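Local structure of precorrin-3 methylase (Rhodobacter capsulatus, 3NUT) at residues F137-L142 and A167-R172; I197-A202 and M225-L230. The protein probably transfers a methyl group from S-adenosyl-L-methionine to a precorrin intermediate on the pathway to adenosylcobalamin, the vitamin B12 coenzyme. All coordinates share one frame; numbering follows the deposited sequence.

Interaction 1: F137-L142 and A167-R172. With SAH (S-adenosyl-L-homocysteine), chain E.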
ATOM      1  N   PHE A 137       9.338  -0.002   4.624  1.00 37.22           N
ATOM      2  CA  PHE A 137       8.825   1.358   4.695  1.00 36.71           C
ATOM      3  C   PHE A 137       7.651   1.449   5.657  1.00 36.48           C
ATOM      4  O   PHE A 137       7.081   0.430   6.069  1.00 36.04           O
ATOM      5  CB  PHE A 137       8.438   1.855   3.285  1.00 36.37           C
ATOM      6  CG  PHE A 137       7.225   1.162   2.701  1.00 35.83           C
ATOM      7  CD1 PHE A 137       5.943   1.641   2.959  1.00 34.70           C
ATOM      8  CD2 PHE A 137       7.371   0.035   1.904  1.00 35.39           C
ATOM      9  CE1 PHE A 137       4.816   1.002   2.422  1.00 37.45           C
ATOM     10  CE2 PHE A 137       6.242  -0.623   1.374  1.00 35.49           C
ATOM     11  CZ  PHE A 137       4.966  -0.125   1.626  1.00 35.16           C
ATOM     12  N   CYS A 138       7.280   2.668   6.012  1.00 36.92           N
ATOM     13  CA  CYS A 138       6.103   2.854   6.854  1.00 37.50           C
ATOM     14  C   CYS A 138       5.238   4.006   6.372  1.00 37.44           C
ATOM     15  O   CYS A 138       5.710   4.897   5.658  1.00 37.82           O
ATOM     16  CB  CYS A 138       6.524   3.075   8.299  1.00 38.18           C
ATOM     17  SG  CYS A 138       7.460   4.581   8.521  1.00 40.81           S
ATOM     18  N   ALA A 139       3.968   3.988   6.757  1.00 37.10           N
ATOM     19  CA  ALA A 139       3.036   5.040   6.397  1.00 37.27           C
ATOM     20  C   ALA A 139       2.637   5.788   7.649  1.00 37.33           C
ATOM     21  O   ALA A 139       2.325   5.181   8.679  1.00 37.28           O
ATOM     22  CB  ALA A 139       1.804   4.455   5.706  1.00 37.58           C
ATOM     23  N   ILE A 140       2.648   7.106   7.568  1.00 38.02           N
ATOM     24  CA  ILE A 140       2.448   7.918   8.761  1.00 39.22           C
ATOM     25  C   ILE A 140       1.525   9.095   8.470  1.00 40.10           C
ATOM     26  O   ILE A 140       1.750   9.873   7.529  1.00 40.14           O
ATOM     27  CB  ILE A 140       3.808   8.422   9.361  1.00 39.04           C
ATOM     28  CG1 ILE A 140       4.670   7.244   9.855  1.00 39.16           C
ATOM     29  CG2 ILE A 140       3.564   9.387  10.515  1.00 38.82           C
ATOM     30  CD1 ILE A 140       6.142   7.618  10.237  1.00 39.30           C
ATOM     31  N   ASN A 141       0.489   9.224   9.279  1.00 41.28           N
ATOM     32  CA  ASN A 141      -0.445  10.323   9.135  1.00 43.65           C
ATOM     33  C   ASN A 141       0.043  11.517   9.973  1.00 44.77           C
ATOM     34  O   ASN A 141       0.207  11.398  11.192  1.00 44.99           O
ATOM     35  CB  ASN A 141      -1.817   9.839   9.602  1.00 43.81           C
ATOM     36  CG  ASN A 141      -2.891  10.886   9.491  1.00 46.30           C
ATOM     37  OD1 ASN A 141      -2.795  11.842   8.713  1.00 48.60           O
ATOM     38  ND2 ASN A 141      -3.955  10.697  10.266  1.00 48.66           N
ATOM     39  N   LEU A 142       0.275  12.652   9.321  1.00 46.34           N
ATOM     40  CA  LEU A 142       0.801  13.863   9.995  1.00 48.24           C
ATOM     41  C   LEU A 142      -0.259  14.901  10.371  1.00 50.27           C
ATOM     42  O   LEU A 142       0.088  15.967  10.882  1.00 50.66           O
ATOM     43  CB  LEU A 142       1.867  14.562   9.142  1.00 47.11           C
ATOM     44  CG  LEU A 142       3.090  13.825   8.602  1.00 46.22           C
ATOM     45  CD1 LEU A 142       4.075  14.847   8.112  1.00 45.30           C
ATOM     46  CD2 LEU A 142       3.756  12.921   9.623  1.00 45.19           C
ATOM     47  N   ALA A 167       6.386   7.306   4.247  1.00 36.21           N
ATOM     48  CA  ALA A 167       5.444   8.122   3.533  1.00 36.64           C
ATOM     49  C   ALA A 167       4.529   8.878   4.485  1.00 36.86           C
ATOM     50  O   ALA A 167       3.979   8.310   5.433  1.00 36.99           O
ATOM     51  CB  ALA A 167       4.636   7.279   2.565  1.00 36.36           C
ATOM     52  N   PHE A 168       4.352  10.164   4.206  1.00 37.87           N
ATOM     53  CA  PHE A 168       3.518  11.045   5.028  1.00 38.72           C
ATOM     54  C   PHE A 168       2.185  11.370   4.374  1.00 38.82           C
ATOM     55  O   PHE A 168       2.150  11.935   3.294  1.00 38.35           O
ATOM     56  CB  PHE A 168       4.268  12.351   5.361  1.00 39.05           C
ATOM     57  CG  PHE A 168       5.554  12.135   6.125  1.00 40.08           C
ATOM     58  CD1 PHE A 168       5.624  11.166   7.137  1.00 40.58           C
ATOM     59  CD2 PHE A 168       6.689  12.895   5.836  1.00 39.40           C
ATOM     60  CE1 PHE A 168       6.803  10.958   7.845  1.00 41.87           C
ATOM     61  CE2 PHE A 168       7.887  12.701   6.553  1.00 40.71           C
ATOM     62  CZ  PHE A 168       7.944  11.728   7.547  1.00 42.40           C
ATOM     63  N   TYR A 169       1.098  10.993   5.045  1.00 39.90           N
ATOM     64  CA  TYR A 169      -0.243  11.353   4.617  1.00 41.19           C
ATOM     65  C   TYR A 169      -0.703  12.577   5.412  1.00 42.35           C
ATOM     66  O   TYR A 169      -0.495  12.661   6.632  1.00 42.60           O
ATOM     67  CB  TYR A 169      -1.213  10.173   4.803  1.00 41.02           C
ATOM     68  CG  TYR A 169      -1.102   9.041   3.769  1.00 41.19           C
ATOM     69  CD1 TYR A 169      -2.121   8.808   2.847  1.00 40.14           C
ATOM     70  CD2 TYR A 169       0.016   8.204   3.729  1.00 39.53           C
ATOM     71  CE1 TYR A 169      -2.026   7.771   1.901  1.00 41.43           C
ATOM     72  CE2 TYR A 169       0.124   7.180   2.798  1.00 40.82           C
ATOM     73  CZ  TYR A 169      -0.901   6.950   1.883  1.00 41.81           C
ATOM     74  OH  TYR A 169      -0.778   5.916   0.946  1.00 40.99           O
ATOM     75  N   ASN A 170      -1.318  13.530   4.717  1.00 44.01           N
ATOM     76  CA  ASN A 170      -1.859  14.731   5.357  1.00 45.24           C
ATOM     77  C   ASN A 170      -0.731  15.554   5.963  1.00 46.70           C
ATOM     78  O   ASN A 170      -0.655  15.701   7.175  1.00 46.83           O
ATOM     79  CB  ASN A 170      -2.871  14.335   6.440  1.00 44.78           C
ATOM     80  CG  ASN A 170      -3.985  13.496   5.902  1.00 43.82           C
ATOM     81  OD1 ASN A 170      -4.706  13.921   5.025  1.00 42.86           O
ATOM     82  ND2 ASN A 170      -4.126  12.292   6.417  1.00 44.28           N
ATOM     83  N   PRO A 171       0.165  16.085   5.117  1.00 48.42           N
ATOM     84  CA  PRO A 171       1.353  16.702   5.696  1.00 49.73           C
ATOM     85  C   PRO A 171       1.042  18.072   6.324  1.00 51.25           C
ATOM     86  O   PRO A 171       1.483  18.340   7.449  1.00 51.53           O
ATOM     87  CB  PRO A 171       2.320  16.811   4.501  1.00 49.80           C
ATOM     88  CG  PRO A 171       1.569  16.295   3.284  1.00 48.55           C
ATOM     89  CD  PRO A 171       0.112  16.272   3.655  1.00 48.43           C
ATOM     90  N   ARG A 172       0.256  18.897   5.630  1.00 52.58           N
ATOM     91  CA  ARG A 172      -0.105  20.225   6.125  1.00 54.50           C
ATOM     92  C   ARG A 172      -1.459  20.278   6.832  1.00 55.69           C
ATOM     93  O   ARG A 172      -2.493  20.410   6.184  1.00 55.90           O
ATOM     94  CB  ARG A 172      -0.093  21.261   4.995  1.00 54.56           C
ATOM     95  CG  ARG A 172       1.178  21.315   4.155  1.00 54.96           C
ATOM     96  CD  ARG A 172       2.464  21.621   4.945  1.00 55.95           C
ATOM     97  NE  ARG A 172       2.378  22.760   5.861  1.00 56.91           N
ATOM     98  CZ  ARG A 172       2.196  24.032   5.502  1.00 57.66           C
ATOM     99  NH1 ARG A 172       2.031  24.378   4.225  1.00 56.70           N
ATOM    100  NH2 ARG A 172       2.152  24.969   6.443  1.00 58.01           N
TER
HETATM  101  N   SAH E1501      -7.283   6.491   1.926  1.00 37.11           N
HETATM  102  CA  SAH E1501      -6.327   7.473   1.326  1.00 37.66           C
HETATM  103  CB  SAH E1501      -5.653   8.319   2.418  1.00 38.01           C
HETATM  104  CG  SAH E1501      -6.612   9.367   2.986  1.00 41.03           C
HETATM  105  SD  SAH E1501      -5.785  10.716   3.795  1.00 46.62           S
HETATM  106  C   SAH E1501      -5.320   6.651   0.610  1.00 37.20           C
HETATM  107  O   SAH E1501      -5.376   5.454   0.857  1.00 37.07           O
HETATM  108  OXT SAH E1501      -4.466   7.090  -0.186  1.00 36.04           O
HETATM  109  C5' SAH E1501      -5.649  11.911   2.485  1.00 45.29           C
HETATM  110  C4' SAH E1501      -4.175  12.252   2.189  1.00 44.43           C
HETATM  111  O4' SAH E1501      -3.638  11.278   1.286  1.00 43.89           O
HETATM  112  C3' SAH E1501      -3.900  13.608   1.521  1.00 43.67           C
HETATM  113  O3' SAH E1501      -3.653  14.681   2.440  1.00 46.00           O
HETATM  114  C2' SAH E1501      -2.635  13.351   0.730  1.00 42.87           C
HETATM  115  O2' SAH E1501      -1.460  13.397   1.565  1.00 41.92           O
HETATM  116  C1' SAH E1501      -2.809  11.908   0.298  1.00 41.15           C
HETATM  117  N9  SAH E1501      -3.399  11.808  -1.058  1.00 38.13           N
HETATM  118  C8  SAH E1501      -4.618  11.334  -1.383  1.00 37.86           C
HETATM  119  N7  SAH E1501      -4.797  11.383  -2.739  1.00 38.37           N
HETATM  120  C5  SAH E1501      -3.674  11.894  -3.304  1.00 35.89           C
HETATM  121  C6  SAH E1501      -3.175  12.213  -4.677  1.00 38.11           C
HETATM  122  N6  SAH E1501      -3.928  12.002  -5.787  1.00 38.31           N
HETATM  123  N1  SAH E1501      -1.932  12.741  -4.808  1.00 36.38           N
HETATM  124  C2  SAH E1501      -1.153  12.970  -3.729  1.00 36.43           C
HETATM  125  N3  SAH E1501      -1.547  12.704  -2.461  1.00 36.76           N
HETATM  126  C4  SAH E1501      -2.768  12.179  -2.185  1.00 36.77           C
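L142 lays its branched end obliquely across the F168 ring: CD1 stands 4.2 Å from the ring centroid in an off-centre CH-pi contact, and CD2 lies 3.6 Å from F168 CD1. I140, pointing the same way as F168, meets the edge of that ring with CB. Beneath the side chains the two strands run parallel, joined by four backbone bonds, the straightest being L142 N to Y169 O (2.8 Å, 171°). On the face that carries A139, N141 and Y169, the N141 side chain extends with CG anti to the backbone N. Its OD1 accepts N170 ND2 at 2.7 Å; the donor stands above the carbonyl plane of N141, while OD1 lies near the amide plane of N170. That bond helps fix the N170 amide, whose OD1 lies 2.9 Å from SAH O3', as its backbone N bonds SAH O2' (3.2 Å). An alanine in place of N170 would probably loosen the ribose and the N141 carboxamide, since both side-chain contacts would go. The Y169 ring turns its edge to SAH OXT, and its hydroxyl bonds M122 N. I140, L142 and F168 pack against helix 149-161, the crossover of this beta-alpha-beta unit; helix 179-190 adds to the cover of L142 and F168, and strand 227-231 flanks strand 165-169.

Interaction 2: I197-A202 and M225-L230. With SAH (S-adenosyl-L-homocysteine), chain E.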
ATOM      1  N   ILE A 197      14.223  13.474   0.079  1.00 46.74           N
ATOM      2  CA  ILE A 197      12.814  13.689   0.355  1.00 45.26           C
ATOM      3  C   ILE A 197      12.132  14.102  -0.940  1.00 44.50           C
ATOM      4  O   ILE A 197      12.693  14.844  -1.757  1.00 42.87           O
ATOM      5  CB  ILE A 197      12.562  14.806   1.383  1.00 45.59           C
ATOM      6  CG1 ILE A 197      13.663  14.843   2.471  1.00 45.74           C
ATOM      7  CG2 ILE A 197      11.130  14.700   1.956  1.00 44.89           C
ATOM      8  CD1 ILE A 197      13.679  13.661   3.472  1.00 44.69           C
ATOM      9  N   LEU A 198      10.908  13.608  -1.095  1.00 43.35           N
ATOM     10  CA  LEU A 198      10.151  13.729  -2.321  1.00 42.93           C
ATOM     11  C   LEU A 198       8.816  14.322  -1.967  1.00 42.30           C
ATOM     12  O   LEU A 198       8.137  13.828  -1.065  1.00 41.63           O
ATOM     13  CB  LEU A 198       9.902  12.345  -2.938  1.00 42.81           C
ATOM     14  CG  LEU A 198      10.983  11.539  -3.647  1.00 43.59           C
ATOM     15  CD1 LEU A 198      11.984  10.885  -2.700  1.00 44.14           C
ATOM     16  CD2 LEU A 198      10.283  10.464  -4.460  1.00 45.11           C
ATOM     17  N   PHE A 199       8.435  15.368  -2.689  1.00 41.78           N
ATOM     18  CA  PHE A 199       7.112  15.944  -2.534  1.00 42.30           C
ATOM     19  C   PHE A 199       6.353  15.629  -3.811  1.00 42.40           C
ATOM     20  O   PHE A 199       6.727  16.074  -4.915  1.00 42.69           O
ATOM     21  CB  PHE A 199       7.175  17.452  -2.255  1.00 42.24           C
ATOM     22  CG  PHE A 199       7.897  17.799  -0.979  1.00 43.72           C
ATOM     23  CD1 PHE A 199       7.193  17.972   0.207  1.00 44.46           C
ATOM     24  CD2 PHE A 199       9.288  17.941  -0.966  1.00 45.00           C
ATOM     25  CE1 PHE A 199       7.858  18.286   1.398  1.00 45.50           C
ATOM     26  CE2 PHE A 199       9.962  18.251   0.209  1.00 47.01           C
ATOM     27  CZ  PHE A 199       9.240  18.428   1.399  1.00 46.42           C
ATOM     28  N   ALA A 200       5.317  14.812  -3.665  1.00 41.95           N
ATOM     29  CA  ALA A 200       4.558  14.371  -4.830  1.00 41.73           C
ATOM     30  C   ALA A 200       3.131  14.882  -4.739  1.00 41.06           C
ATOM     31  O   ALA A 200       2.358  14.525  -3.846  1.00 40.68           O
ATOM     32  CB  ALA A 200       4.622  12.859  -5.003  1.00 41.76           C
ATOM     33  N   ARG A 201       2.824  15.757  -5.680  1.00 40.54           N
ATOM     34  CA  ARG A 201       1.648  16.570  -5.608  1.00 40.69           C
ATOM     35  C   ARG A 201       0.652  16.124  -6.655  1.00 39.31           C
ATOM     36  O   ARG A 201       0.994  16.006  -7.836  1.00 38.89           O
ATOM     37  CB  ARG A 201       2.056  18.049  -5.811  1.00 41.26           C
ATOM     38  CG  ARG A 201       0.892  19.003  -5.992  1.00 45.43           C
ATOM     39  CD  ARG A 201       1.345  20.415  -6.418  1.00 51.97           C
ATOM     40  NE  ARG A 201       0.324  21.072  -7.249  1.00 55.29           N
ATOM     41  CZ  ARG A 201      -0.850  21.508  -6.789  1.00 56.81           C
ATOM     42  NH1 ARG A 201      -1.178  21.356  -5.501  1.00 56.51           N
ATOM     43  NH2 ARG A 201      -1.698  22.099  -7.622  1.00 57.54           N
ATOM     44  N   ALA A 202      -0.573  15.880  -6.212  1.00 38.26           N
ATOM     45  CA  ALA A 202      -1.706  15.633  -7.116  1.00 38.34           C
ATOM     46  C   ALA A 202      -1.410  14.473  -8.045  1.00 37.61           C
ATOM     47  O   ALA A 202      -1.609  14.554  -9.265  1.00 36.89           O
ATOM     48  CB  ALA A 202      -2.076  16.904  -7.936  1.00 37.92           C
ATOM     49  N   MET A 225      -2.000  19.993   1.043  1.00 56.19           N
ATOM     50  CA  MET A 225      -2.922  18.864   1.288  1.00 56.11           C
ATOM     51  C   MET A 225      -3.151  17.968   0.076  1.00 54.63           C
ATOM     52  O   MET A 225      -3.773  16.928   0.182  1.00 54.72           O
ATOM     53  CB  MET A 225      -4.253  19.334   1.901  1.00 57.00           C
ATOM     54  CG  MET A 225      -4.150  19.523   3.421  1.00 60.45           C
ATOM     55  SD  MET A 225      -3.132  18.210   4.197  1.00 66.55           S
ATOM     56  CE  MET A 225      -4.433  17.015   4.568  1.00 67.43           C
ATOM     57  N   ARG A 226      -2.608  18.385  -1.063  1.00 53.42           N
ATOM     58  CA  ARG A 226      -2.667  17.657  -2.326  1.00 52.21           C
ATOM     59  C   ARG A 226      -1.392  16.803  -2.505  1.00 50.62           C
ATOM     60  O   ARG A 226      -1.047  16.384  -3.624  1.00 51.03           O
ATOM     61  CB  ARG A 226      -2.783  18.700  -3.453  1.00 52.65           C
ATOM     62  CG  ARG A 226      -3.461  18.252  -4.738  1.00 55.16           C
ATOM     63  CD  ARG A 226      -5.003  18.254  -4.691  1.00 57.13           C
ATOM     64  NE  ARG A 226      -5.529  17.419  -5.780  1.00 59.40           N
ATOM     65  CZ  ARG A 226      -5.731  16.094  -5.721  1.00 58.73           C
ATOM     66  NH1 ARG A 226      -5.495  15.397  -4.605  1.00 57.74           N
ATOM     67  NH2 ARG A 226      -6.192  15.464  -6.797  1.00 58.24           N
ATOM     68  N   THR A 227      -0.691  16.547  -1.400  1.00 48.01           N
ATOM     69  CA  THR A 227       0.695  16.066  -1.458  1.00 45.20           C
ATOM     70  C   THR A 227       0.916  14.916  -0.495  1.00 43.21           C
ATOM     71  O   THR A 227       0.352  14.884   0.597  1.00 42.20           O
ATOM     72  CB  THR A 227       1.678  17.232  -1.149  1.00 45.27           C
ATOM     73  OG1 THR A 227       1.428  18.285  -2.079  1.00 46.83           O
ATOM     74  CG2 THR A 227       3.153  16.834  -1.250  1.00 44.11           C
ATOM     75  N   VAL A 228       1.719  13.956  -0.938  1.00 41.01           N
ATOM     76  CA  VAL A 228       2.184  12.896  -0.086  1.00 39.27           C
ATOM     77  C   VAL A 228       3.717  12.976  -0.129  1.00 38.67           C
ATOM     78  O   VAL A 228       4.315  13.191  -1.192  1.00 39.02           O
ATOM     79  CB  VAL A 228       1.597  11.501  -0.504  1.00 38.95           C
ATOM     80  CG1 VAL A 228       2.062  11.073  -1.890  1.00 37.92           C
ATOM     81  CG2 VAL A 228       1.951  10.425   0.518  1.00 38.53           C
ATOM     82  N   VAL A 229       4.343  12.828   1.024  1.00 37.52           N
ATOM     83  CA  VAL A 229       5.774  13.076   1.141  1.00 36.48           C
ATOM     84  C   VAL A 229       6.495  11.759   1.405  1.00 36.49           C
ATOM     85  O   VAL A 229       6.207  11.049   2.385  1.00 36.29           O
ATOM     86  CB  VAL A 229       6.082  14.128   2.258  1.00 36.75           C
ATOM     87  CG1 VAL A 229       7.599  14.369   2.404  1.00 35.76           C
ATOM     88  CG2 VAL A 229       5.322  15.438   2.013  1.00 34.50           C
ATOM     89  N   LEU A 230       7.418  11.428   0.513  1.00 36.51           N
ATOM     90  CA  LEU A 230       8.170  10.201   0.629  1.00 37.65           C
ATOM     91  C   LEU A 230       9.562  10.504   1.149  1.00 38.45           C
ATOM     92  O   LEU A 230      10.231  11.416   0.680  1.00 39.27           O
ATOM     93  CB  LEU A 230       8.245   9.456  -0.706  1.00 37.31           C
ATOM     94  CG  LEU A 230       6.933   9.183  -1.455  1.00 37.87           C
ATOM     95  CD1 LEU A 230       7.229   8.586  -2.821  1.00 36.70           C
ATOM     96  CD2 LEU A 230       5.960   8.295  -0.678  1.00 36.03           C
TER
HETATM   97  N   SAH E1501      -7.283   6.491   1.926  1.00 37.11           N
HETATM   98  CA  SAH E1501      -6.327   7.473   1.326  1.00 37.66           C
HETATM   99  CB  SAH E1501      -5.653   8.319   2.418  1.00 38.01           C
HETATM  100  CG  SAH E1501      -6.612   9.367   2.986  1.00 41.03           C
HETATM  101  SD  SAH E1501      -5.785  10.716   3.795  1.00 46.62           S
HETATM  102  C   SAH E1501      -5.320   6.651   0.610  1.00 37.20           C
HETATM  103  O   SAH E1501      -5.376   5.454   0.857  1.00 37.07           O
HETATM  104  OXT SAH E1501      -4.466   7.090  -0.186  1.00 36.04           O
HETATM  105  C5' SAH E1501      -5.649  11.911   2.485  1.00 45.29           C
HETATM  106  C4' SAH E1501      -4.175  12.252   2.189  1.00 44.43           C
HETATM  107  O4' SAH E1501      -3.638  11.278   1.286  1.00 43.89           O
HETATM  108  C3' SAH E1501      -3.900  13.608   1.521  1.00 43.67           C
HETATM  109  O3' SAH E1501      -3.653  14.681   2.440  1.00 46.00           O
HETATM  110  C2' SAH E1501      -2.635  13.351   0.730  1.00 42.87           C
HETATM  111  O2' SAH E1501      -1.460  13.397   1.565  1.00 41.92           O
HETATM  112  C1' SAH E1501      -2.809  11.908   0.298  1.00 41.15           C
HETATM  113  N9  SAH E1501      -3.399  11.808  -1.058  1.00 38.13           N
HETATM  114  C8  SAH E1501      -4.618  11.334  -1.383  1.00 37.86           C
HETATM  115  N7  SAH E1501      -4.797  11.383  -2.739  1.00 38.37           N
HETATM  116  C5  SAH E1501      -3.674  11.894  -3.304  1.00 35.89           C
HETATM  117  C6  SAH E1501      -3.175  12.213  -4.677  1.00 38.11           C
HETATM  118  N6  SAH E1501      -3.928  12.002  -5.787  1.00 38.31           N
HETATM  119  N1  SAH E1501      -1.932  12.741  -4.808  1.00 36.38           N
HETATM  120  C2  SAH E1501      -1.153  12.970  -3.729  1.00 36.43           C
HETATM  121  N3  SAH E1501      -1.547  12.704  -2.461  1.00 36.76           N
HETATM  122  C4  SAH E1501      -2.768  12.179  -2.185  1.00 36.77           C
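R226 sets CG anti to its backbone N (chi1 -153°) and then bends at chi2 (80°), which brings its guanidinium beneath A202, whose CA lies over the centre of one face. A202 CB also touches R226 CG at 3.7 Å. The R201 chain instead runs extended from CG to NE and crosses R226 at about a right angle, so that R201 NH1 meets R226 CB at 3.7 Å; the two guanidinium planes are 80° apart. D224 lies near this pair of like charges, in a long, weak ion pair with R201, and it also accepts bonds from T227 OG1 and R226 N.

Further along, F199 and V229 lie side by side. V229 has CG1 anti to the backbone N, which places CG2 3.6 Å from F199 CD1 and CG1 over one face of the ring. T227 CG2 sits at the ring edge, and I197 CG2 packs on V229 CG1. L198, A200, V228 and L230 lie on the opposite face of the sheet from F199, T227 and V229, where A125 of helix 121-129 touches A200 and V228.

The strands are antiparallel. L198 with L230 and A200 with V228 are hydrogen-bonded pairs, each joined by two bonds, and A202 N to R226 O (2.7 Å) adds a fifth bond beyond the ladder.

At this end the backbone faces the cofactor product. T227 O accepts SAH O2' at 2.5 Å, M225 O lies 3.2 Å from SAH O3', and R226 O approaches the adenine at C2 (3.4 Å). R226 NH1 is 3.9 Å from SAH N6. The start of strand 227-231 and the loop before it thus form one wall of the S-adenosyl-L-homocysteine pocket of this tetrapyrrole methylase, with T227 O gripping the ribose.

From the N terminus, the chain first builds the parallel sheet that includes strands 10-15 and 80-85, then enters a second, mixed sheet at strand 137-141. Interaction 1 closes a loop of 24 residues through helix 149-161. After helix 179-190, interaction 2 closes one of 22 residues, which contains strand 209-214 and no helix. The two loops follow in series, neither nested nor crossed. Strand 227-231 joins them by lying antiparallel between strands 165-169 and 196-201, with F168 N probably bonded to V229 O at 2.7 Å. Both contacts end at SAH, where M225 CE packs against N170 OD1. Interaction 1 lies at the dimer interface, where the second subunit continues the sheet.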